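Local coordinates for protein glutaredoxin 2 (PDB 3IR4) that binds glutathione and, as a glutaredoxin, probably catalyses glutathione-dependent thiol-disulfide exchange, at residues M4-Y9 against M66-Y71; N32-D37 against K49-L54. All coordinates share one frame; numbering follows the deposited sequence. Where two conformers were deposited one is given.

Interaction 1: residues M4-Y9 against M66-Y71; sequences MKLYIY and MDIVHY. With SO4 (sulfate ion), chain D.
Leu6 and Ile68 meet by their methyl ends, CD1 of Leu6 lying 4.3 Å from CD1 of Ile68. Both CB atoms point toward the opposite segment, and the two side chains span a backbone separation of 9.6 Å between the CA atoms of Leu6 and Ile68. Ile68 does this with an extended chain: chi2 of 167° carries CD1 outward from the helix.

One helical turn on, selenomethionine Met4 brings its SE to 4.4 Å from CE2 of Tyr71. The selenium lies at the ring edge, near the ring plane. With CG anti to the backbone N (chi1 172°), the Tyr71 ring is set out where selenium and sulfate both meet its edge. On the CE1 side its OH donates to O1 of the sulfate over 2.7 Å, an ion probably taken from the crystallisation liquor and bonded also by Lys56, which makes a cation-pi contact with this ring. Leu6 and Tyr71 were each modelled in two conformers, and these distances hold for one.

The two segments bury 104 Å² between them. The contact joins helix 65-74 to strand 5-8 within the thioredoxin-like N-terminal domain: Leu54 of the adjacent strand 53-55 touches Met4, Ile68 and Tyr71, while Leu6 also packs on Ala18 and Arg19 of helix 13-25.

Interaction 2: residues N32-D37 against K49-L54; sequences NVLQND and KMVPIL. With GSH (glutathione), chain B.
The backbone carbonyl of Asn36 receives Lys49 NZ, with 2.8 Å between Asn36 O and that nitrogen, which is tilted 23° from the carbonyl plane. A second flat group, the glycyl carboxylate of glutathione, offers O32 to the same Lys49 NZ at 2.7 Å. These bonds belong to the cis-proline loop of the thioredoxin fold, identified here by the cis peptide bond between Val51 and Pro52. The residue before that proline pairs with the cysteinyl unit of glutathione in antiparallel fashion: Val51 N donates to O2 of the ligand, and N2 of the ligand donates back to Val51 O, each over 2.9 Å and close to straight at the hydrogen. This reciprocal pair fixes the peptide backbone of the ligand along the loop.

Lys49 reaches its partners through a chain that is extended up to CE and then turns at chi4 (-65°), which swings NZ between the protein carbonyl and the ligand carboxylate. NZ is also hydrogen-bonded to Tyr9 OH. The positive charge of Lys49 would probably stabilise the ionised glycyl carboxylate. Helix 119-133 closes in through Tyr124, which touches both Asn36 and Lys49.

Apart from these polar bonds, the side chains of Leu34 and Val51 cross obliquely, with Leu34 CD1 4.0 Å from Val51 CG1.

The two interactions lie about 11 Å apart, centre to centre, and all four segments belong to the thioredoxin-like N-terminal domain. Both segments of interaction 2 fall between the two of interaction 1 along the chain. They share the mixed sheet, in which strand 5-8 lies between 30-33, parallel to it, and 53-55, antiparallel. Backbone pairing joins them directly, with Leu6 O 2.9 Å from Asn32 N. Interaction 1 thus concerns helix packing beside the sheet, interaction 2 the glutathione site at the strand ends. Tyr9, just past strand 5-8, reaches interaction 2 through its OH, 2.8 Å from Lys49 NZ, a probable hydrogen bond.

Interaction 1: residues M4-Y9 against M66-Y71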
HETATM    1  N   MSE A   4     -11.289 -10.070  14.318  1.00  5.94           N
HETATM    2  CA  MSE A   4      -9.999  -9.742  13.727  1.00  5.88           C
HETATM    3  C   MSE A   4      -9.668  -8.268  13.773  1.00  5.67           C
HETATM    4  O   MSE A   4     -10.520  -7.420  13.559  1.00  6.47           O
HETATM    5  CB  MSE A   4      -9.890 -10.256  12.295  1.00  6.33           C
HETATM    6  CG  MSE A   4      -9.708 -11.789  12.275  1.00  7.11           C
HETATM    7 SE   MSE A   4      -9.486 -12.520  10.539  1.00  9.68          SE
HETATM    8  CE  MSE A   4     -11.316 -12.585  10.081  1.00  9.55           C
ATOM      9  N   LYS A   5      -8.404  -8.003  14.091  1.00  6.17           N
ATOM     10  CA  LYS A   5      -7.865  -6.642  14.181  1.00  6.11           C
ATOM     11  C   LYS A   5      -6.605  -6.573  13.314  1.00  5.61           C
ATOM     12  O   LYS A   5      -5.854  -7.529  13.226  1.00  7.14           O
ATOM     13  CB  LYS A   5      -7.486  -6.285  15.625  1.00  6.81           C
ATOM     14  CG  LYS A   5      -8.637  -6.427  16.615  1.00  9.09           C
ATOM     15  CD  LYS A   5      -8.342  -5.937  18.024  1.00 11.72           C
ATOM     16  CE  LYS A   5      -9.604  -6.060  18.907  1.00 15.86           C
ATOM     17  NZ  LYS A   5      -9.387  -5.684  20.342  1.00 18.08           N
ATOM     18  N   LEU A   6      -6.375  -5.427  12.680  0.70  4.54           N
ATOM     19  CA  LEU A   6      -5.194  -5.246  11.881  0.70  4.06           C
ATOM     20  C   LEU A   6      -4.497  -3.958  12.316  0.70  4.67           C
ATOM     21  O   LEU A   6      -5.074  -2.878  12.234  0.70  5.02           O
ATOM     22  CB  LEU A   6      -5.629  -5.198  10.430  0.70  6.06           C
ATOM     23  CG  LEU A   6      -4.539  -5.278   9.356  0.70  6.85           C
ATOM     24  CD1 LEU A   6      -3.902  -6.659   9.348  0.70  5.73           C
ATOM     25  CD2 LEU A   6      -5.121  -4.948   7.996  0.70  7.39           C
ATOM     26  N   TYR A   7      -3.242  -4.112  12.743  1.00  4.23           N
ATOM     27  CA  TYR A   7      -2.384  -3.021  13.260  1.00  4.00           C
ATOM     28  C   TYR A   7      -1.532  -2.574  12.091  1.00  4.28           C
ATOM     29  O   TYR A   7      -0.821  -3.368  11.473  1.00  5.48           O
ATOM     30  CB  TYR A   7      -1.556  -3.496  14.454  1.00  4.73           C
ATOM     31  CG  TYR A   7      -2.449  -3.887  15.610  1.00  5.16           C
ATOM     32  CD1 TYR A   7      -2.931  -5.164  15.739  1.00  7.51           C
ATOM     33  CD2 TYR A   7      -2.846  -2.945  16.537  1.00  6.95           C
ATOM     34  CE1 TYR A   7      -3.811  -5.502  16.764  1.00  8.57           C
ATOM     35  CE2 TYR A   7      -3.703  -3.265  17.568  1.00  8.83           C
ATOM     36  CZ  TYR A   7      -4.169  -4.561  17.688  1.00  9.60           C
ATOM     37  OH  TYR A   7      -5.004  -4.921  18.713  1.00 14.57           O
ATOM     38  N   ILE A   8      -1.603  -1.276  11.796  1.00  3.94           N
ATOM     39  CA  ILE A   8      -1.048  -0.719  10.582  1.00  4.38           C
ATOM     40  C   ILE A   8      -0.470   0.665  10.732  1.00  3.90           C
ATOM     41  O   ILE A   8      -0.693   1.369  11.711  1.00  4.22           O
ATOM     42  CB  ILE A   8      -2.170  -0.616   9.472  1.00  4.68           C
ATOM     43  CG1 ILE A   8      -3.273   0.383   9.852  1.00  6.16           C
ATOM     44  CG2 ILE A   8      -2.801  -1.985   9.171  1.00  6.89           C
ATOM     45  CD1 ILE A   8      -4.316   0.641   8.762  1.00  7.62           C
ATOM     46  N   TYR A   9       0.261   1.057   9.672  1.00  3.85           N
ATOM     47  CA  TYR A   9       0.499   2.477   9.336  1.00  4.67           C
ATOM     48  C   TYR A   9      -0.300   2.683   8.040  1.00  4.14           C
ATOM     49  O   TYR A   9      -0.223   1.868   7.128  1.00  5.37           O
ATOM     50  CB  TYR A   9       1.964   2.794   9.077  1.00  4.99           C
ATOM     51  CG  TYR A   9       2.896   2.439  10.192  1.00  4.80           C
ATOM     52  CD1 TYR A   9       2.539   2.595  11.523  1.00  5.39           C
ATOM     53  CD2 TYR A   9       4.166   1.957   9.895  1.00  5.53           C
ATOM     54  CE1 TYR A   9       3.433   2.211  12.551  1.00  5.32           C
ATOM     55  CE2 TYR A   9       5.043   1.601  10.895  1.00  6.86           C
ATOM     56  CZ  TYR A   9       4.671   1.703  12.225  1.00  6.01           C
ATOM     57  OH  TYR A   9       5.559   1.293  13.188  1.00  8.22           O
HETATM   58  N   MSE A  66       1.809 -10.887   3.018  1.00  5.08           N
HETATM   59  CA  MSE A  66       1.286 -11.929   2.115  1.00  5.00           C
HETATM   60  C   MSE A  66       0.744 -13.120   2.893  1.00  5.33           C
HETATM   61  O   MSE A  66      -0.165 -13.802   2.415  1.00  5.60           O
HETATM   62  CB  MSE A  66       2.323 -12.327   1.085  1.00  5.95           C
HETATM   63  CG  MSE A  66       2.747 -11.215   0.145  1.00  6.78           C
HETATM   64 SE   MSE A  66       1.293 -10.202  -0.663  1.00  9.22          SE
HETATM   65  CE  MSE A  66       0.439 -11.626  -1.621  1.00  8.39           C
ATOM     66  N   ASP A  67       1.313 -13.404   4.069  1.00  4.87           N
ATOM     67  CA  ASP A  67       0.756 -14.460   4.911  1.00  5.31           C
ATOM     68  C   ASP A  67      -0.635 -14.071   5.398  1.00  4.56           C
ATOM     69  O   ASP A  67      -1.519 -14.915   5.459  1.00  5.03           O
ATOM     70  CB  ASP A  67       1.665 -14.794   6.072  1.00  5.42           C
ATOM     71  CG  ASP A  67       2.967 -15.430   5.632  1.00  8.77           C
ATOM     72  OD1 ASP A  67       3.119 -15.821   4.448  1.00 12.18           O
ATOM     73  OD2 ASP A  67       3.885 -15.521   6.454  1.00 10.60           O
ATOM     74  N   ILE A  68      -0.824 -12.811   5.767  1.00  4.40           N
ATOM     75  CA  ILE A  68      -2.125 -12.314   6.160  1.00  3.72           C
ATOM     76  C   ILE A  68      -3.085 -12.432   4.972  1.00  4.34           C
ATOM     77  O   ILE A  68      -4.207 -12.882   5.124  1.00  4.60           O
ATOM     78  CB  ILE A  68      -2.017 -10.860   6.656  1.00  4.07           C
ATOM     79  CG1 ILE A  68      -1.168 -10.792   7.922  1.00  4.66           C
ATOM     80  CG2 ILE A  68      -3.395 -10.241   6.858  1.00  5.27           C
ATOM     81  CD1 ILE A  68      -0.763  -9.385   8.294  1.00  6.77           C
ATOM     82  N   VAL A  69      -2.672 -11.962   3.799  1.00  4.22           N
ATOM     83  CA  VAL A  69      -3.497 -12.010   2.605  1.00  4.69           C
ATOM     84  C   VAL A  69      -4.028 -13.420   2.379  1.00  4.09           C
ATOM     85  O   VAL A  69      -5.209 -13.623   2.192  1.00  4.67           O
ATOM     86  CB  VAL A  69      -2.710 -11.490   1.375  1.00  4.60           C
ATOM     87  CG1 VAL A  69      -3.389 -11.880   0.051  1.00  5.95           C
ATOM     88  CG2 VAL A  69      -2.532  -9.951   1.459  1.00  5.90           C
ATOM     89  N   HIS A  70      -3.118 -14.384   2.357  1.00  4.14           N
ATOM     90  CA  HIS A  70      -3.546 -15.763   2.073  1.00  5.01           C
ATOM     91  C   HIS A  70      -4.376 -16.386   3.189  1.00  4.53           C
ATOM     92  O   HIS A  70      -5.339 -17.078   2.908  1.00  4.62           O
ATOM     93  CB  HIS A  70      -2.375 -16.617   1.694  1.00  5.71           C
ATOM     94  CG  HIS A  70      -1.795 -16.250   0.369  1.00  5.72           C
ATOM     95  ND1 HIS A  70      -0.504 -15.801   0.219  1.00  9.37           N
ATOM     96  CD2 HIS A  70      -2.340 -16.256  -0.878  1.00  6.01           C
ATOM     97  CE1 HIS A  70      -0.280 -15.548  -1.059  1.00  7.82           C
ATOM     98  NE2 HIS A  70      -1.381 -15.809  -1.747  1.00  8.03           N
ATOM     99  N   TYR A  71      -4.022 -16.149   4.449  0.70  4.35           N
ATOM    100  CA  TYR A  71      -4.814 -16.663   5.555  0.70  4.32           C
ATOM    101  C   TYR A  71      -6.261 -16.179   5.442  0.70  4.61           C
ATOM    102  O   TYR A  71      -7.227 -16.949   5.493  0.70  4.85           O
ATOM    103  CB  TYR A  71      -4.193 -16.208   6.876  0.70  5.38           C
ATOM    104  CG  TYR A  71      -5.062 -16.523   8.079  0.70  6.09           C
ATOM    105  CD1 TYR A  71      -5.156 -17.814   8.585  0.70  7.94           C
ATOM    106  CD2 TYR A  71      -5.823 -15.537   8.680  0.70  6.59           C
ATOM    107  CE1 TYR A  71      -5.975 -18.103   9.687  0.70  7.58           C
ATOM    108  CE2 TYR A  71      -6.637 -15.807   9.775  0.70  6.67           C
ATOM    109  CZ  TYR A  71      -6.723 -17.092  10.276  0.70  7.69           C
ATOM    110  OH  TYR A  71      -7.523 -17.371  11.373  0.70 10.09           O
TER
HETATM  111  S   SO4 D 218      -6.278 -20.415  12.958  0.50 16.10           S
HETATM  112  O1  SO4 D 218      -7.423 -19.938  12.174  0.50 15.69           O
HETATM  113  O2  SO4 D 218      -4.992 -20.251  12.242  0.50 11.92           O
HETATM  114  O3  SO4 D 218      -6.235 -19.711  14.229  0.50 15.91           O
HETATM  115  O4  SO4 D 218      -6.522 -21.831  13.275  0.50 17.67           O

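Interaction 2: residues N32-D37 against K49-L54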
ATOM      1  N   ASN A  32      -6.395  -0.568  13.328  1.00  4.04           N
ATOM      2  CA  ASN A  32      -5.774   0.152  14.440  1.00  4.63           C
ATOM      3  C   ASN A  32      -4.475   0.742  13.940  1.00  4.73           C
ATOM      4  O   ASN A  32      -3.513   0.018  13.687  1.00  4.87           O
ATOM      5  CB  ASN A  32      -5.474  -0.808  15.585  1.00  6.10           C
ATOM      6  CG  ASN A  32      -6.704  -1.259  16.291  1.00  8.97           C
ATOM      7  OD1 ASN A  32      -7.089  -0.653  17.264  1.00 14.89           O
ATOM      8  ND2 ASN A  32      -7.288  -2.371  15.858  1.00 10.26           N
ATOM      9  N   VAL A  33      -4.441   2.057  13.749  1.00  4.55           N
ATOM     10  CA  VAL A  33      -3.241   2.700  13.271  1.00  5.04           C
ATOM     11  C   VAL A  33      -2.343   3.003  14.455  1.00  5.45           C
ATOM     12  O   VAL A  33      -2.774   3.653  15.411  1.00  7.81           O
ATOM     13  CB  VAL A  33      -3.566   4.011  12.538  1.00  6.11           C
ATOM     14  CG1 VAL A  33      -2.250   4.641  12.076  1.00  7.34           C
ATOM     15  CG2 VAL A  33      -4.478   3.788  11.350  1.00  7.16           C
ATOM     16  N   LEU A  34      -1.132   2.492  14.423  1.00  5.07           N
ATOM     17  CA  LEU A  34      -0.141   2.740  15.445  1.00  5.53           C
ATOM     18  C   LEU A  34       0.681   3.971  15.137  1.00  5.25           C
ATOM     19  O   LEU A  34       0.932   4.279  13.984  1.00  5.43           O
ATOM     20  CB  LEU A  34       0.792   1.531  15.534  1.00  6.30           C
ATOM     21  CG  LEU A  34       0.148   0.222  15.967  1.00  7.89           C
ATOM     22  CD1 LEU A  34       1.164  -0.922  15.913  1.00 10.36           C
ATOM     23  CD2 LEU A  34      -0.454   0.385  17.367  1.00 12.33           C
ATOM     24  N   GLN A  35       1.106   4.676  16.175  1.00  5.15           N
ATOM     25  CA  GLN A  35       2.053   5.775  15.978  1.00  5.57           C
ATOM     26  C   GLN A  35       3.342   5.245  15.370  1.00  5.09           C
ATOM     27  O   GLN A  35       3.828   4.178  15.742  1.00  5.22           O
ATOM     28  CB  GLN A  35       2.372   6.523  17.273  1.00  6.26           C
ATOM     29  CG  GLN A  35       1.179   7.243  17.857  1.00  8.31           C
ATOM     30  CD  GLN A  35       0.628   8.275  16.882  1.00 11.68           C
ATOM     31  OE1 GLN A  35      -0.437   8.078  16.285  1.00 14.40           O
ATOM     32  NE2 GLN A  35       1.400   9.338  16.661  1.00 10.95           N
ATOM     33  N   ASN A  36       3.924   6.022  14.448  1.00  4.41           N
ATOM     34  CA  ASN A  36       5.092   5.528  13.736  1.00  5.25           C
ATOM     35  C   ASN A  36       6.311   5.302  14.616  1.00  5.87           C
ATOM     36  O   ASN A  36       7.165   4.491  14.264  1.00  7.36           O
ATOM     37  CB  ASN A  36       5.434   6.452  12.579  1.00  5.37           C
ATOM     38  CG  ASN A  36       6.339   5.803  11.543  1.00  5.89           C
ATOM     39  OD1 ASN A  36       7.489   6.228  11.370  1.00  7.57           O
ATOM     40  ND2 ASN A  36       5.845   4.772  10.845  1.00  7.73           N
ATOM     41  N   ASP A  37       6.382   5.995  15.755  1.00  6.03           N
ATOM     42  CA  ASP A  37       7.479   5.827  16.707  1.00  7.04           C
ATOM     43  C   ASP A  37       7.179   4.830  17.828  1.00  7.16           C
ATOM     44  O   ASP A  37       7.979   4.688  18.738  1.00  8.65           O
ATOM     45  CB  ASP A  37       7.901   7.191  17.298  1.00  7.34           C
ATOM     46  CG  ASP A  37       6.795   7.906  18.078  1.00  8.09           C
ATOM     47  OD1 ASP A  37       7.109   8.878  18.835  1.00 10.69           O
ATOM     48  OD2 ASP A  37       5.613   7.532  17.941  1.00  7.68           O
ATOM     49  N   LYS A  49       9.260  -4.396  15.932  1.00  7.65           N
ATOM     50  CA  LYS A  49       8.475  -3.280  15.438  1.00  7.40           C
ATOM     51  C   LYS A  49       8.300  -3.440  13.942  1.00  7.26           C
ATOM     52  O   LYS A  49       9.184  -3.093  13.163  1.00  8.01           O
ATOM     53  CB  LYS A  49       9.194  -1.970  15.767  1.00  8.22           C
ATOM     54  CG  LYS A  49       8.439  -0.731  15.318  1.00  7.81           C
ATOM     55  CD  LYS A  49       9.207   0.540  15.634  1.00  8.33           C
ATOM     56  CE  LYS A  49       8.467   1.833  15.265  1.00  9.10           C
ATOM     57  NZ  LYS A  49       8.244   1.977  13.803  1.00  9.87           N
HETATM   58  N   MSE A  50       7.169  -4.015  13.555  1.00  6.91           N
HETATM   59  CA  MSE A  50       6.836  -4.218  12.144  1.00  6.91           C
HETATM   60  C   MSE A  50       5.341  -4.303  12.018  1.00  6.06           C
HETATM   61  O   MSE A  50       4.684  -4.857  12.899  1.00  7.73           O
HETATM   62  CB  MSE A  50       7.498  -5.496  11.596  1.00  7.34           C
HETATM   63  CG  MSE A  50       7.345  -5.677  10.091  1.00  8.21           C
HETATM   64 SE   MSE A  50       8.303  -7.188   9.364  1.00 11.82          SE
HETATM   65  CE  MSE A  50       7.240  -8.593  10.138  1.00 10.49           C
ATOM     66  N   VAL A  51       4.827  -3.722  10.928  1.00  5.35           N
ATOM     67  CA  VAL A  51       3.410  -3.796  10.579  1.00  5.38           C
ATOM     68  C   VAL A  51       3.365  -4.191   9.093  1.00  5.40           C
ATOM     69  O   VAL A  51       4.306  -3.921   8.352  1.00  5.42           O
ATOM     70  CB  VAL A  51       2.664  -2.498  10.860  1.00  5.76           C
ATOM     71  CG1 VAL A  51       2.541  -2.269  12.360  1.00  8.73           C
ATOM     72  CG2 VAL A  51       3.305  -1.315  10.116  1.00  7.68           C
ATOM     73  N   PRO A  52       2.275  -4.821   8.632  1.00  4.04           N
ATOM     74  CA  PRO A  52       1.030  -5.109   9.350  1.00  4.00           C
ATOM     75  C   PRO A  52       1.114  -6.304  10.297  1.00  4.26           C
ATOM     76  O   PRO A  52       1.923  -7.214  10.097  1.00  4.48           O
ATOM     77  CB  PRO A  52       0.062  -5.486   8.221  1.00  4.91           C
ATOM     78  CG  PRO A  52       0.948  -6.024   7.131  1.00  4.92           C
ATOM     79  CD  PRO A  52       2.183  -5.150   7.194  1.00  4.65           C
ATOM     80  N   ILE A  53       0.235  -6.275  11.301  1.00  3.51           N
ATOM     81  CA  ILE A  53       0.031  -7.410  12.187  1.00  4.10           C
ATOM     82  C   ILE A  53      -1.458  -7.679  12.240  1.00  3.84           C
ATOM     83  O   ILE A  53      -2.241  -6.803  12.536  1.00  4.94           O
ATOM     84  CB  ILE A  53       0.530  -7.139  13.627  1.00  4.65           C
ATOM     85  CG1 ILE A  53       2.011  -6.793  13.628  1.00  5.94           C
ATOM     86  CG2 ILE A  53       0.230  -8.352  14.523  1.00  7.12           C
ATOM     87  CD1 ILE A  53       2.516  -6.156  14.946  1.00  7.98           C
ATOM     88  N   LEU A  54      -1.849  -8.909  11.960  1.00  4.01           N
ATOM     89  CA  LEU A  54      -3.209  -9.348  12.155  1.00  4.18           C
ATOM     90  C   LEU A  54      -3.367 -10.037  13.483  1.00  4.61           C
ATOM     91  O   LEU A  54      -2.549 -10.880  13.842  1.00  6.24           O
ATOM     92  CB  LEU A  54      -3.547 -10.403  11.089  1.00  4.86           C
ATOM     93  CG  LEU A  54      -4.945 -11.048  11.183  1.00  5.90           C
ATOM     94  CD1 LEU A  54      -6.047 -10.037  10.905  1.00  8.05           C
ATOM     95  CD2 LEU A  54      -5.048 -12.254  10.250  1.00  8.35           C
TER
HETATM   96  N1  GSH B 216       7.827  -8.255   4.956  1.00  9.58           N
HETATM   97  CA1 GSH B 216       6.889  -7.362   5.649  1.00  6.65           C
HETATM   98  C1  GSH B 216       5.489  -7.618   5.159  1.00  6.11           C
HETATM   99  O11 GSH B 216       5.365  -8.088   3.995  1.00  7.05           O
HETATM  100  O12 GSH B 216       4.533  -7.341   5.907  1.00  5.86           O
HETATM  101  CB1 GSH B 216       7.314  -5.923   5.390  1.00  6.56           C
HETATM  102  CG1 GSH B 216       6.556  -4.953   6.295  1.00  6.00           C
HETATM  103  CD1 GSH B 216       7.175  -3.574   6.387  1.00  9.31           C
HETATM  104  OE1 GSH B 216       8.247  -3.266   5.633  1.00 10.72           O
HETATM  105  N2  GSH B 216       6.611  -2.676   7.155  1.00  8.44           N
HETATM  106  CA2 GSH B 216       7.193  -1.379   7.486  1.00  9.06           C
HETATM  107  C2  GSH B 216       7.626  -1.360   8.914  1.00  9.66           C
HETATM  108  O2  GSH B 216       6.891  -1.995   9.823  1.00 10.29           O
HETATM  109  CB2 GSH B 216       6.194  -0.232   7.209  1.00  9.96           C
HETATM  110  SG2 GSH B 216       5.722   0.015   5.465  1.00 14.96           S
HETATM  111  N3  GSH B 216       8.691  -0.675   9.246  1.00 13.31           N
HETATM  112  CA3 GSH B 216       9.330  -0.828  10.529  1.00 16.22           C
HETATM  113  C3  GSH B 216       9.267   0.464  11.253  1.00 16.51           C
HETATM  114  O31 GSH B 216       8.480   1.365  10.826  1.00 19.65           O
HETATM  115  O32 GSH B 216       9.995   0.607  12.268  1.00 14.14           O
HETATM  116  O   HOH W   1       8.971   3.731  11.209  0.50 12.76           O